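Local coordinates for chromosomal replication initiator protein dnaA (Thermotoga maritima, PDB 2Z4S) that binds ATP and probably the replication origin oriC, where it is thought to form a right-handed spiral filament that initiates and regulates chromosomal replication, at residues K308-Y312 / E324-L329; R162-S168 / V195-D201; A120-K125 / I150-V154; F171-L175 / V212-L216; M275-E279 / L302-I306. One frame throughout, in Å; residues are numbered along the deposited sequence.

Interaction 1: K308-Y312 / E324-L329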
# COMPACT_ATOMS: atom_id res chain seq x y z
N LYS A 308 6.32 -9.51 -17.19
CA LYS A 308 6.64 -10.79 -17.82
C LYS A 308 6.92 -10.58 -19.30
O LYS A 308 8.03 -10.81 -19.78
CB LYS A 308 5.47 -11.76 -17.64
CG LYS A 308 5.67 -13.13 -18.28
CD LYS A 308 6.28 -14.13 -17.32
CE LYS A 308 6.42 -15.47 -18.00
NZ LYS A 308 5.19 -15.81 -18.77
N LEU A 309 5.91 -10.13 -20.04
CA LEU A 309 6.09 -9.89 -21.46
C LEU A 309 7.31 -9.01 -21.70
O LEU A 309 8.24 -9.42 -22.38
CB LEU A 309 4.85 -9.23 -22.06
CG LEU A 309 3.83 -10.22 -22.62
CD1 LEU A 309 3.58 -11.34 -21.63
CD2 LEU A 309 2.55 -9.49 -22.96
N LEU A 310 7.32 -7.82 -21.11
CA LEU A 310 8.46 -6.93 -21.30
C LEU A 310 9.80 -7.67 -21.19
O LEU A 310 10.72 -7.44 -21.98
CB LEU A 310 8.39 -5.76 -20.31
CG LEU A 310 7.18 -4.84 -20.52
CD1 LEU A 310 7.40 -3.53 -19.79
CD2 LEU A 310 6.98 -4.57 -21.99
N VAL A 311 9.90 -8.58 -20.22
CA VAL A 311 11.11 -9.37 -20.02
C VAL A 311 11.32 -10.27 -21.23
O VAL A 311 12.46 -10.57 -21.60
CB VAL A 311 11.00 -10.23 -18.74
CG1 VAL A 311 11.96 -11.40 -18.81
CG2 VAL A 311 11.31 -9.39 -17.52
N TYR A 312 10.22 -10.73 -21.82
CA TYR A 312 10.31 -11.57 -23.01
C TYR A 312 10.67 -10.68 -24.20
O TYR A 312 11.63 -10.96 -24.93
CB TYR A 312 8.97 -12.27 -23.27
CG TYR A 312 8.87 -12.91 -24.64
CD1 TYR A 312 8.91 -14.29 -24.80
CD2 TYR A 312 8.73 -12.12 -25.79
CE1 TYR A 312 8.81 -14.88 -26.06
CE2 TYR A 312 8.64 -12.69 -27.06
CZ TYR A 312 8.68 -14.07 -27.19
OH TYR A 312 8.58 -14.65 -28.44
N GLU A 324 1.38 -15.37 -28.73
CA GLU A 324 2.58 -15.58 -27.94
C GLU A 324 2.33 -15.24 -26.47
O GLU A 324 2.57 -16.07 -25.59
CB GLU A 324 3.72 -14.70 -28.49
CG GLU A 324 3.92 -14.79 -30.00
CD GLU A 324 4.99 -13.82 -30.52
OE1 GLU A 324 4.92 -13.45 -31.72
OE2 GLU A 324 5.89 -13.43 -29.74
N ALA A 325 1.85 -14.02 -26.23
CA ALA A 325 1.56 -13.55 -24.88
C ALA A 325 0.62 -14.49 -24.12
O ALA A 325 0.77 -14.69 -22.92
CB ALA A 325 0.96 -12.14 -24.94
N ILE A 326 -0.35 -15.05 -24.83
CA ILE A 326 -1.31 -15.97 -24.23
C ILE A 326 -0.64 -17.20 -23.62
O ILE A 326 -1.06 -17.67 -22.57
CB ILE A 326 -2.35 -16.41 -25.25
CG1 ILE A 326 -3.16 -15.19 -25.70
CG2 ILE A 326 -3.22 -17.51 -24.67
CD1 ILE A 326 -4.35 -15.51 -26.57
N LEU A 327 0.39 -17.74 -24.27
CA LEU A 327 1.11 -18.90 -23.74
C LEU A 327 1.98 -18.42 -22.59
O LEU A 327 2.04 -19.04 -21.54
CB LEU A 327 2.00 -19.55 -24.82
CG LEU A 327 3.15 -20.50 -24.41
CD1 LEU A 327 2.62 -21.80 -23.81
CD2 LEU A 327 4.00 -20.77 -25.65
N LEU A 328 2.68 -17.31 -22.82
CA LEU A 328 3.53 -16.73 -21.79
C LEU A 328 2.72 -16.45 -20.52
O LEU A 328 3.13 -16.80 -19.42
CB LEU A 328 4.15 -15.44 -22.32
CG LEU A 328 5.23 -15.57 -23.40
CD1 LEU A 328 5.48 -14.22 -24.07
CD2 LEU A 328 6.50 -16.10 -22.77
N LEU A 329 1.55 -15.82 -20.69
CA LEU A 329 0.68 -15.48 -19.56
C LEU A 329 -0.37 -16.55 -19.25
O LEU A 329 -1.57 -16.28 -19.31
CB LEU A 329 -0.05 -14.16 -19.84
CG LEU A 329 0.78 -12.92 -20.17
CD1 LEU A 329 -0.14 -11.71 -20.36
CD2 LEU A 329 1.78 -12.67 -19.05

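Interaction 2: R162-S168 / V195-D201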
# COMPACT_ATOMS: atom_id res chain seq x y z
N ARG A 162 9.77 14.36 9.50
CA ARG A 162 10.26 13.00 9.71
C ARG A 162 9.14 12.03 9.32
O ARG A 162 8.24 11.75 10.13
CB ARG A 162 10.64 12.85 11.18
CG ARG A 162 10.93 14.19 11.89
CD ARG A 162 10.87 14.07 13.43
NE ARG A 162 12.11 13.52 13.97
CZ ARG A 162 13.08 14.25 14.51
NH1 ARG A 162 12.95 15.57 14.58
NH2 ARG A 162 14.20 13.67 14.94
N VAL A 163 9.18 11.52 8.09
CA VAL A 163 8.16 10.59 7.64
C VAL A 163 8.63 9.15 7.80
O VAL A 163 9.70 8.78 7.32
CB VAL A 163 7.80 10.81 6.17
CG1 VAL A 163 6.69 9.85 5.76
CG2 VAL A 163 7.39 12.24 5.96
N MET A 164 7.80 8.35 8.46
CA MET A 164 8.13 6.96 8.72
C MET A 164 7.16 5.95 8.10
O MET A 164 5.97 5.92 8.43
CB MET A 164 8.19 6.74 10.24
CG MET A 164 8.38 5.29 10.68
SD MET A 164 10.03 4.65 10.37
CE MET A 164 10.89 5.30 11.81
N TYR A 165 7.70 5.13 7.20
CA TYR A 165 6.92 4.09 6.54
C TYR A 165 7.45 2.81 7.15
O TYR A 165 8.65 2.67 7.33
CB TYR A 165 7.18 4.05 5.03
CG TYR A 165 6.52 2.86 4.37
CD1 TYR A 165 5.14 2.78 4.25
CD2 TYR A 165 7.28 1.78 3.95
CE1 TYR A 165 4.53 1.64 3.74
CE2 TYR A 165 6.69 0.63 3.44
CZ TYR A 165 5.31 0.57 3.34
OH TYR A 165 4.72 -0.58 2.89
N ILE A 166 6.57 1.88 7.48
CA ILE A 166 7.02 0.65 8.10
C ILE A 166 6.05 -0.47 7.83
O ILE A 166 5.00 -0.27 7.22
CB ILE A 166 7.13 0.85 9.64
CG1 ILE A 166 8.44 0.25 10.13
CG2 ILE A 166 5.94 0.23 10.35
CD1 ILE A 166 9.65 1.16 9.91
N THR A 167 6.40 -1.66 8.29
CA THR A 167 5.54 -2.81 8.11
C THR A 167 5.17 -3.36 9.46
O THR A 167 6.02 -3.45 10.35
CB THR A 167 6.23 -3.89 7.31
OG1 THR A 167 6.20 -3.53 5.92
CG2 THR A 167 5.53 -5.21 7.50
N SER A 168 3.90 -3.71 9.64
CA SER A 168 3.46 -4.26 10.90
C SER A 168 4.45 -5.33 11.29
O SER A 168 4.86 -5.42 12.44
CB SER A 168 2.06 -4.85 10.78
OG SER A 168 1.10 -3.81 10.71
N VAL A 195 9.16 10.93 14.97
CA VAL A 195 8.29 10.74 13.80
C VAL A 195 7.14 11.71 13.84
O VAL A 195 6.54 11.92 14.90
CB VAL A 195 7.68 9.32 13.70
CG1 VAL A 195 8.78 8.29 13.55
CG2 VAL A 195 6.81 9.02 14.91
N ASP A 196 6.82 12.29 12.69
CA ASP A 196 5.72 13.24 12.60
C ASP A 196 4.55 12.52 11.97
O ASP A 196 3.40 12.70 12.35
CB ASP A 196 6.14 14.42 11.75
CG ASP A 196 7.53 14.89 12.11
OD1 ASP A 196 7.80 15.01 13.33
OD2 ASP A 196 8.34 15.13 11.19
N ILE A 197 4.87 11.69 10.99
CA ILE A 197 3.84 10.90 10.34
C ILE A 197 4.38 9.48 10.30
O ILE A 197 5.54 9.24 9.95
CB ILE A 197 3.51 11.42 8.93
CG1 ILE A 197 2.46 10.50 8.32
CG2 ILE A 197 4.78 11.51 8.09
CD1 ILE A 197 2.09 10.87 6.92
N LEU A 198 3.52 8.54 10.69
CA LEU A 198 3.85 7.12 10.76
C LEU A 198 2.88 6.36 9.84
O LEU A 198 1.66 6.42 10.02
CB LEU A 198 3.72 6.67 12.23
CG LEU A 198 4.01 5.28 12.80
CD1 LEU A 198 2.73 4.51 12.99
CD2 LEU A 198 4.99 4.54 11.92
N LEU A 199 3.43 5.67 8.85
CA LEU A 199 2.60 4.91 7.92
C LEU A 199 2.85 3.44 8.19
O LEU A 199 3.99 3.01 8.11
CB LEU A 199 3.03 5.24 6.49
CG LEU A 199 3.29 6.72 6.20
CD1 LEU A 199 4.21 6.86 5.01
CD2 LEU A 199 1.97 7.45 5.97
N ILE A 200 1.81 2.67 8.51
CA ILE A 200 2.01 1.24 8.80
C ILE A 200 1.28 0.36 7.80
O ILE A 200 0.05 0.42 7.71
CB ILE A 200 1.49 0.84 10.19
CG1 ILE A 200 1.80 1.92 11.22
CG2 ILE A 200 2.12 -0.48 10.60
CD1 ILE A 200 0.95 1.81 12.48
N ASP A 201 2.02 -0.48 7.09
CA ASP A 201 1.42 -1.34 6.08
C ASP A 201 1.03 -2.71 6.61
O ASP A 201 1.52 -3.14 7.66
CB ASP A 201 2.39 -1.52 4.90
CG ASP A 201 1.69 -1.52 3.54
OD1 ASP A 201 0.56 -2.03 3.41
OD2 ASP A 201 2.31 -1.02 2.58

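Interaction 3: A120-K125 / I150-V154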
# COMPACT_ATOMS: atom_id res chain seq x y z
N ALA A 120 -6.50 9.59 1.03
CA ALA A 120 -5.05 9.59 1.06
C ALA A 120 -4.45 10.95 0.69
O ALA A 120 -3.59 11.47 1.40
CB ALA A 120 -4.54 8.50 0.13
N LEU A 121 -4.92 11.51 -0.42
CA LEU A 121 -4.42 12.81 -0.91
C LEU A 121 -4.78 13.91 0.06
O LEU A 121 -3.96 14.78 0.35
CB LEU A 121 -5.01 13.11 -2.31
CG LEU A 121 -4.42 14.25 -3.17
CD1 LEU A 121 -5.09 15.55 -2.85
CD2 LEU A 121 -2.91 14.34 -2.97
N GLU A 122 -6.01 13.87 0.57
CA GLU A 122 -6.46 14.86 1.52
C GLU A 122 -5.57 14.82 2.76
O GLU A 122 -5.07 15.86 3.22
CB GLU A 122 -7.92 14.59 1.89
CG GLU A 122 -8.56 15.67 2.75
CD GLU A 122 -8.63 17.02 2.05
OE1 GLU A 122 -7.66 17.43 1.38
OE2 GLU A 122 -9.66 17.70 2.19
N VAL A 123 -5.36 13.62 3.29
CA VAL A 123 -4.52 13.45 4.48
C VAL A 123 -3.08 13.88 4.23
O VAL A 123 -2.43 14.43 5.11
CB VAL A 123 -4.53 11.98 4.96
CG1 VAL A 123 -3.38 11.74 5.90
CG2 VAL A 123 -5.83 11.66 5.65
N ALA A 124 -2.59 13.64 3.01
CA ALA A 124 -1.22 14.00 2.67
C ALA A 124 -1.04 15.50 2.55
O ALA A 124 0.05 16.02 2.74
CB ALA A 124 -0.82 13.34 1.37
N LYS A 125 -2.13 16.19 2.23
CA LYS A 125 -2.08 17.64 2.08
C LYS A 125 -2.26 18.31 3.44
O LYS A 125 -1.78 19.42 3.67
CB LYS A 125 -3.17 18.10 1.10
CG LYS A 125 -2.83 17.77 -0.35
CD LYS A 125 -3.79 18.41 -1.35
CE LYS A 125 -3.31 18.19 -2.79
NZ LYS A 125 -4.22 18.73 -3.83
N ILE A 150 1.22 8.99 0.13
CA ILE A 150 1.12 9.94 1.24
C ILE A 150 2.55 10.25 1.68
O ILE A 150 2.91 11.40 1.92
CB ILE A 150 0.37 9.33 2.46
CG1 ILE A 150 -1.06 8.97 2.07
CG2 ILE A 150 0.40 10.30 3.64
CD1 ILE A 150 -1.89 8.41 3.21
N GLY A 151 3.37 9.21 1.76
CA GLY A 151 4.75 9.38 2.17
C GLY A 151 5.47 10.31 1.23
O GLY A 151 5.86 11.41 1.62
N ASN A 152 5.61 9.88 -0.01
CA ASN A 152 6.30 10.68 -1.02
C ASN A 152 5.78 12.09 -1.18
O ASN A 152 6.55 13.05 -1.28
CB ASN A 152 6.27 9.96 -2.36
CG ASN A 152 7.37 8.94 -2.48
OD1 ASN A 152 8.55 9.25 -2.24
ND2 ASN A 152 7.00 7.72 -2.86
N TYR A 153 4.46 12.23 -1.22
CA TYR A 153 3.88 13.54 -1.38
C TYR A 153 4.32 14.44 -0.25
O TYR A 153 4.61 15.60 -0.48
CB TYR A 153 2.36 13.45 -1.36
CG TYR A 153 1.69 14.79 -1.58
CD1 TYR A 153 1.57 15.33 -2.85
CD2 TYR A 153 1.14 15.50 -0.51
CE1 TYR A 153 0.93 16.54 -3.06
CE2 TYR A 153 0.50 16.71 -0.71
CZ TYR A 153 0.40 17.22 -1.99
OH TYR A 153 -0.25 18.42 -2.22
N VAL A 154 4.36 13.91 0.97
CA VAL A 154 4.74 14.73 2.11
C VAL A 154 6.21 15.03 2.12
O VAL A 154 6.62 16.05 2.67
CB VAL A 154 4.35 14.09 3.46
CG1 VAL A 154 4.90 14.94 4.60
CG2 VAL A 154 2.83 14.00 3.59

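Interaction 4: F171-L175 / V212-L216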
# COMPACT_ATOMS: atom_id res chain seq x y z
N PHE A 171 7.41 -3.88 12.61
CA PHE A 171 7.09 -3.34 13.92
C PHE A 171 7.25 -4.51 14.88
O PHE A 171 7.75 -4.36 15.99
CB PHE A 171 5.66 -2.81 13.94
CG PHE A 171 5.38 -1.87 15.07
CD1 PHE A 171 5.96 -0.60 15.09
CD2 PHE A 171 4.52 -2.22 16.09
CE1 PHE A 171 5.67 0.30 16.11
CE2 PHE A 171 4.23 -1.33 17.12
CZ PHE A 171 4.80 -0.07 17.13
N LEU A 172 6.83 -5.69 14.43
CA LEU A 172 6.92 -6.92 15.22
C LEU A 172 8.41 -7.20 15.43
O LEU A 172 8.91 -7.08 16.53
CB LEU A 172 6.25 -8.08 14.46
CG LEU A 172 6.18 -9.54 14.94
CD1 LEU A 172 7.58 -10.09 15.13
CD2 LEU A 172 5.38 -9.63 16.21
N ASN A 173 9.12 -7.57 14.36
CA ASN A 173 10.54 -7.86 14.48
C ASN A 173 11.33 -6.80 15.24
O ASN A 173 12.29 -7.12 15.93
CB ASN A 173 11.16 -8.05 13.09
CG ASN A 173 10.75 -9.35 12.44
OD1 ASN A 173 10.73 -10.40 13.09
ND2 ASN A 173 10.42 -9.31 11.15
N ASP A 174 10.93 -5.55 15.14
CA ASP A 174 11.66 -4.50 15.84
C ASP A 174 11.46 -4.58 17.35
O ASP A 174 12.40 -4.37 18.10
CB ASP A 174 11.26 -3.13 15.32
CG ASP A 174 12.29 -2.54 14.37
OD1 ASP A 174 12.84 -3.29 13.53
OD2 ASP A 174 12.55 -1.32 14.48
N LEU A 175 10.23 -4.88 17.79
CA LEU A 175 9.96 -5.01 19.22
C LEU A 175 10.75 -6.21 19.72
O LEU A 175 11.54 -6.08 20.65
CB LEU A 175 8.47 -5.26 19.48
CG LEU A 175 7.70 -4.21 20.29
CD1 LEU A 175 6.42 -4.84 20.79
CD2 LEU A 175 8.53 -3.71 21.45
N VAL A 212 2.74 -7.45 20.54
CA VAL A 212 2.96 -6.27 19.70
C VAL A 212 1.73 -5.38 19.70
O VAL A 212 1.84 -4.16 19.82
CB VAL A 212 3.27 -6.65 18.24
CG1 VAL A 212 3.13 -5.43 17.34
CG2 VAL A 212 4.67 -7.21 18.13
N GLN A 213 0.55 -5.99 19.56
CA GLN A 213 -0.69 -5.23 19.54
C GLN A 213 -0.74 -4.20 20.66
O GLN A 213 -1.06 -3.03 20.44
CB GLN A 213 -1.89 -6.18 19.64
CG GLN A 213 -2.16 -6.94 18.36
CD GLN A 213 -3.47 -7.69 18.40
OE1 GLN A 213 -4.48 -7.17 18.88
NE2 GLN A 213 -3.48 -8.92 17.87
N THR A 214 -0.39 -4.63 21.87
CA THR A 214 -0.40 -3.73 23.01
C THR A 214 0.56 -2.56 22.82
O THR A 214 0.18 -1.41 23.02
CB THR A 214 -0.02 -4.49 24.30
OG1 THR A 214 -1.09 -5.36 24.66
CG2 THR A 214 0.26 -3.51 25.43
N GLU A 215 1.80 -2.85 22.43
CA GLU A 215 2.80 -1.81 22.23
C GLU A 215 2.36 -0.83 21.15
O GLU A 215 2.52 0.39 21.30
CB GLU A 215 4.15 -2.46 21.86
CG GLU A 215 5.33 -1.49 21.64
CD GLU A 215 5.61 -0.58 22.83
OE1 GLU A 215 5.47 -1.05 23.98
OE2 GLU A 215 5.99 0.59 22.61
N LEU A 216 1.81 -1.36 20.05
CA LEU A 216 1.34 -0.53 18.95
C LEU A 216 0.30 0.40 19.52
O LEU A 216 0.32 1.61 19.27
CB LEU A 216 0.70 -1.40 17.85
CG LEU A 216 0.80 -0.96 16.39
CD1 LEU A 216 -0.28 -1.67 15.61
CD2 LEU A 216 0.63 0.52 16.25

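Interaction 5: M275-E279 / L302-I306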
# COMPACT_ATOMS: atom_id res chain seq x y z
N MET A 275 0.93 1.49 -15.98
CA MET A 275 1.96 0.58 -15.49
C MET A 275 3.08 0.54 -16.52
O MET A 275 4.26 0.60 -16.17
CB MET A 275 1.37 -0.81 -15.28
CG MET A 275 1.16 -1.17 -13.81
SD MET A 275 -0.16 -2.35 -13.56
CE MET A 275 0.04 -3.34 -15.01
N LEU A 276 2.70 0.45 -17.79
CA LEU A 276 3.66 0.45 -18.89
C LEU A 276 4.65 1.61 -18.78
O LEU A 276 5.84 1.40 -18.61
CB LEU A 276 2.92 0.55 -20.21
CG LEU A 276 2.36 -0.77 -20.72
CD1 LEU A 276 1.46 -0.50 -21.91
CD2 LEU A 276 3.51 -1.70 -21.10
N GLU A 277 4.15 2.83 -18.88
CA GLU A 277 5.01 4.00 -18.77
C GLU A 277 6.05 3.77 -17.69
O GLU A 277 7.24 3.81 -17.94
CB GLU A 277 4.21 5.24 -18.38
CG GLU A 277 3.15 5.67 -19.34
CD GLU A 277 2.27 6.73 -18.72
OE1 GLU A 277 2.83 7.69 -18.13
OE2 GLU A 277 1.02 6.59 -18.81
N ILE A 278 5.57 3.55 -16.47
CA ILE A 278 6.46 3.34 -15.35
C ILE A 278 7.60 2.39 -15.73
O ILE A 278 8.76 2.67 -15.43
CB ILE A 278 5.71 2.77 -14.12
CG1 ILE A 278 4.38 3.50 -13.91
CG2 ILE A 278 6.56 2.94 -12.87
CD1 ILE A 278 4.51 4.96 -13.56
N GLU A 279 7.27 1.29 -16.41
CA GLU A 279 8.29 0.31 -16.82
C GLU A 279 8.92 0.66 -18.16
O GLU A 279 9.77 -0.07 -18.69
CB GLU A 279 7.67 -1.08 -16.90
CG GLU A 279 7.08 -1.53 -15.59
CD GLU A 279 8.13 -1.73 -14.52
OE1 GLU A 279 9.16 -1.02 -14.55
OE2 GLU A 279 7.91 -2.58 -13.63
N LEU A 302 -1.54 -8.26 -12.62
CA LEU A 302 -1.73 -7.55 -13.89
C LEU A 302 -0.38 -6.95 -14.29
O LEU A 302 0.08 -7.12 -15.42
CB LEU A 302 -2.76 -6.44 -13.70
CG LEU A 302 -3.31 -5.61 -14.85
CD1 LEU A 302 -2.92 -4.17 -14.64
CD2 LEU A 302 -2.81 -6.13 -16.17
N ARG A 303 0.26 -6.27 -13.36
CA ARG A 303 1.55 -5.68 -13.64
C ARG A 303 2.55 -6.79 -13.88
O ARG A 303 3.43 -6.67 -14.72
CB ARG A 303 2.01 -4.83 -12.47
CG ARG A 303 3.35 -4.20 -12.69
CD ARG A 303 4.25 -4.49 -11.52
NE ARG A 303 5.48 -3.73 -11.61
CZ ARG A 303 6.51 -3.90 -10.79
NH1 ARG A 303 6.45 -4.81 -9.83
NH2 ARG A 303 7.61 -3.16 -10.94
N GLY A 304 2.41 -7.87 -13.12
CA GLY A 304 3.31 -8.99 -13.28
C GLY A 304 3.37 -9.42 -14.72
O GLY A 304 4.45 -9.55 -15.31
N ALA A 305 2.20 -9.65 -15.31
CA ALA A 305 2.13 -10.05 -16.70
C ALA A 305 2.85 -9.01 -17.55
O ALA A 305 3.73 -9.35 -18.35
CB ALA A 305 0.67 -10.17 -17.11
N ILE A 306 2.47 -7.74 -17.37
CA ILE A 306 3.07 -6.63 -18.11
C ILE A 306 4.58 -6.63 -17.97
O ILE A 306 5.29 -6.17 -18.87
CB ILE A 306 2.54 -5.28 -17.61
CG1 ILE A 306 1.01 -5.28 -17.69
CG2 ILE A 306 3.13 -4.15 -18.43
CD1 ILE A 306 0.48 -5.77 -19.01

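Interaction 1: K308-Y312 / E324-L329
The 308-312 part of helix 299-315 meets helix 322-328 with its K308, L309 and Y312 side. The local axes come within 10.6 Å, and their N-to-C directions differ by 118°, so the contact is a crossing rather than a long parallel seam. K308 starts it: its CG lies 4.0 Å from L329 CD2, so the aliphatic part of its chain lies against that leucine. L309 goes deeper. Its CD2 is 3.7 Å from A325 CB, and its CD1 is 3.4 Å from L329 CD2 and 4.2 Å from L328 CB. The small A325 leaves room for L309, and their CA atoms are 6.8 Å apart. One turn on, Y312 lays a ring face against L328 in a CH-pi contact, with L328 CD1 3.9 Å from the centroid and 26° off the ring normal. Its OH is 3.2 Å from E324 OE2, while E324 has K318 as its salt-bridge partner. This is plain helix packing in the C-terminal helical part of the model, where the AAA+ region runs into what is predicted to be domain IV. Helix 287-294 closes one side: V287 touches both L309 and A325, V291 reaches L329, and V320 from the connecting loop touches Y312 and A325.

Interaction 2: R162-S168 / V195-D201
Y165 OH donates a very short hydrogen bond, 2.5 Å, to D201 OD2, tying the two strands together by their side chains. The backbones run parallel, 17° apart, and exchange regular hydrogen bonds: M164 N to I197 O (2.8 Å), L199 N to M164 O (2.6 Å), I166 N to L199 O (2.9 Å) and D201 N to I166 O (3.0 Å). At one end S168 N reaches D201 O at 3.1 Å; at the other, D196 N binds R162 O at 3.0 Å. Outward from the backbone, V163 CG1 packs on I197 CG2 (3.4 Å) and L199 CD1 (4.0 Å), on the same face as Y165 and D201. The other face carries M164, whose CG is 3.7 Å from L198 CD2, and I166, whose CG2 is 3.9 Å from I200 CG2. Helix 143-157 covers the first face, helix 210-224 the second. Strand 197-201 carries the Walker B motif of the P-loop fold. The side chain of D201 lies about 3 Å from the magnesium ion, whose ligands include T144 and D202, and D201 OD2 is also hydrogen-bonded to T144 OG1. With OD2 accepting from Y165, the chemistry is consistent with a carboxylate held in one orientation beside the metal.

Interaction 3: A120-K125 / I150-V154
Two helices on one face of the parallel sheet of a P-loop AAA+ domain meet here: helix 114-125 and helix 143-157, the latter being the helix that follows the Walker A loop. Their local axes approach to 9.1 Å at 35°, running roughly the same way, and no hydrogen bond crosses between the segments. The apolar packing turns on A124. Its CB points at the other helix and lies 4.0 Å from I150 CG2, 3.5 Å from Y153 CD2 and 4.3 Å from V154 CG2. With only a methyl group at this point, the backbones draw close, and the CA atoms of A124 and I150 are 4.9 Å apart. One turn earlier, A120 CB sits 4.0 Å from I150 CG1. I150 also looks inward, onto L133, I197, L199 and V231 of the sheet, so it joins the helix pair to the strands beneath, while V123 touches L133 and Q229. The aromatic part of the contact belongs to Y153, whose ring swings across toward helix 114-125. L121 CD2 stands over one ring face, 4.4 Å from CE1, and the aliphatic chain of K125 runs past the ring, bringing K125 CE to 3.1 Å from Y153 OH. Backbone meets side chain as well: the carbonyl oxygen A124 O is 3.5 Å from V154 CG2 and, at the ring edge, 3.5 Å from Y153 CD2.

Interaction 4: F171-L175 / V212-L216
This contact belongs to the helical layer of the AAA+ nucleotide-binding domain on the sheet face away from the P-loop helix. Helix 168-182 follows strand 163-167, helix 210-224 follows strand 197-201, and the two helices cross almost at right angles: 97° between local directions, with axes 10.4 Å apart at closest. No hydrogen bond links the segments; the contact is made by hydrocarbon. V212 is central, its CA-to-CB bond pointing toward the other helix. F171 presents a ring edge to it, with CD2 3.7 Å from V212 CG1, and carries on to L216, where F171 CE2 is 3.5 Å from both CA and CG. One turn along, L175 reaches the same valine from another side: its CD1 lies 4.0 Å from V212 CG2 and 3.9 Å from V212 CA. That same L175 CD1 sits 3.5 Å from E215 CB, so the glutamate takes part here with the aliphatic base of its chain. L172 flanks V212 as well, and its CA is 6.0 Å from that of V212. The carboxylate of E215 is paired with R192 and R188, both on helix 184-193. That helix also closes the pocket around F171, which meets Y191 edge-to-face and packs with F187, while F187 and L184 touch L175. Beneath, L216 rests on I200 of strand 197-201, and L206 from the preceding loop touches V212 and L216.

Interaction 5: M275-E279 / L302-I306
L302 opens the segment as a buried residue, its side chain lying beside the methyl end of M275. R303 follows and does two things. The base of its chain packs on the methionine, R303 CB lying 3.5 Å from M275 SD, while its guanidinium reaches E279: NH2 is 2.8 Å from E279 OE2 in a hydrogen-bonded salt bridge, though the position of that oxygen is less certain. One turn after L302, I306 points toward the other helix, with CG1 3.4 Å from M275 CE and CG2 3.6 Å from L276 CD2. M275 is thus wedged between the helices, whose local axes cross at 47° and come within 10.5 Å. Its side chain also lies about 4 Å from the bound ADP, and R300, just upstream on helix 299-315, binds that nucleotide, as the sensor 2 arginine does in AAA+ lids. Helix 287-294 completes the packing: L288 touches L276, and V291 touches L302 and I306.

In the fold
Interactions 2, 3 and 4 build the nucleotide-binding domain around one sheet: interaction 3 packs on one face (I197 CD1 to I150 CG2, 3.7 Å), interaction 4 on the other (I200 CD1 to L216 CD2, 4.0 Å). Interactions 1 and 5 share helix 299-315 in the helical lid, with centres 12 Å apart, and touch where L329 CD2 meets A305 CB at 3.4 Å. The lid pair lies 24 to 41 Å, centre to centre, from the other three. ADP bridges the gap: D201 of interaction 2 and M275 of interaction 5 have side chains about 5 and 4 Å from it, while interactions 1 and 4 lie away from the nucleotide site.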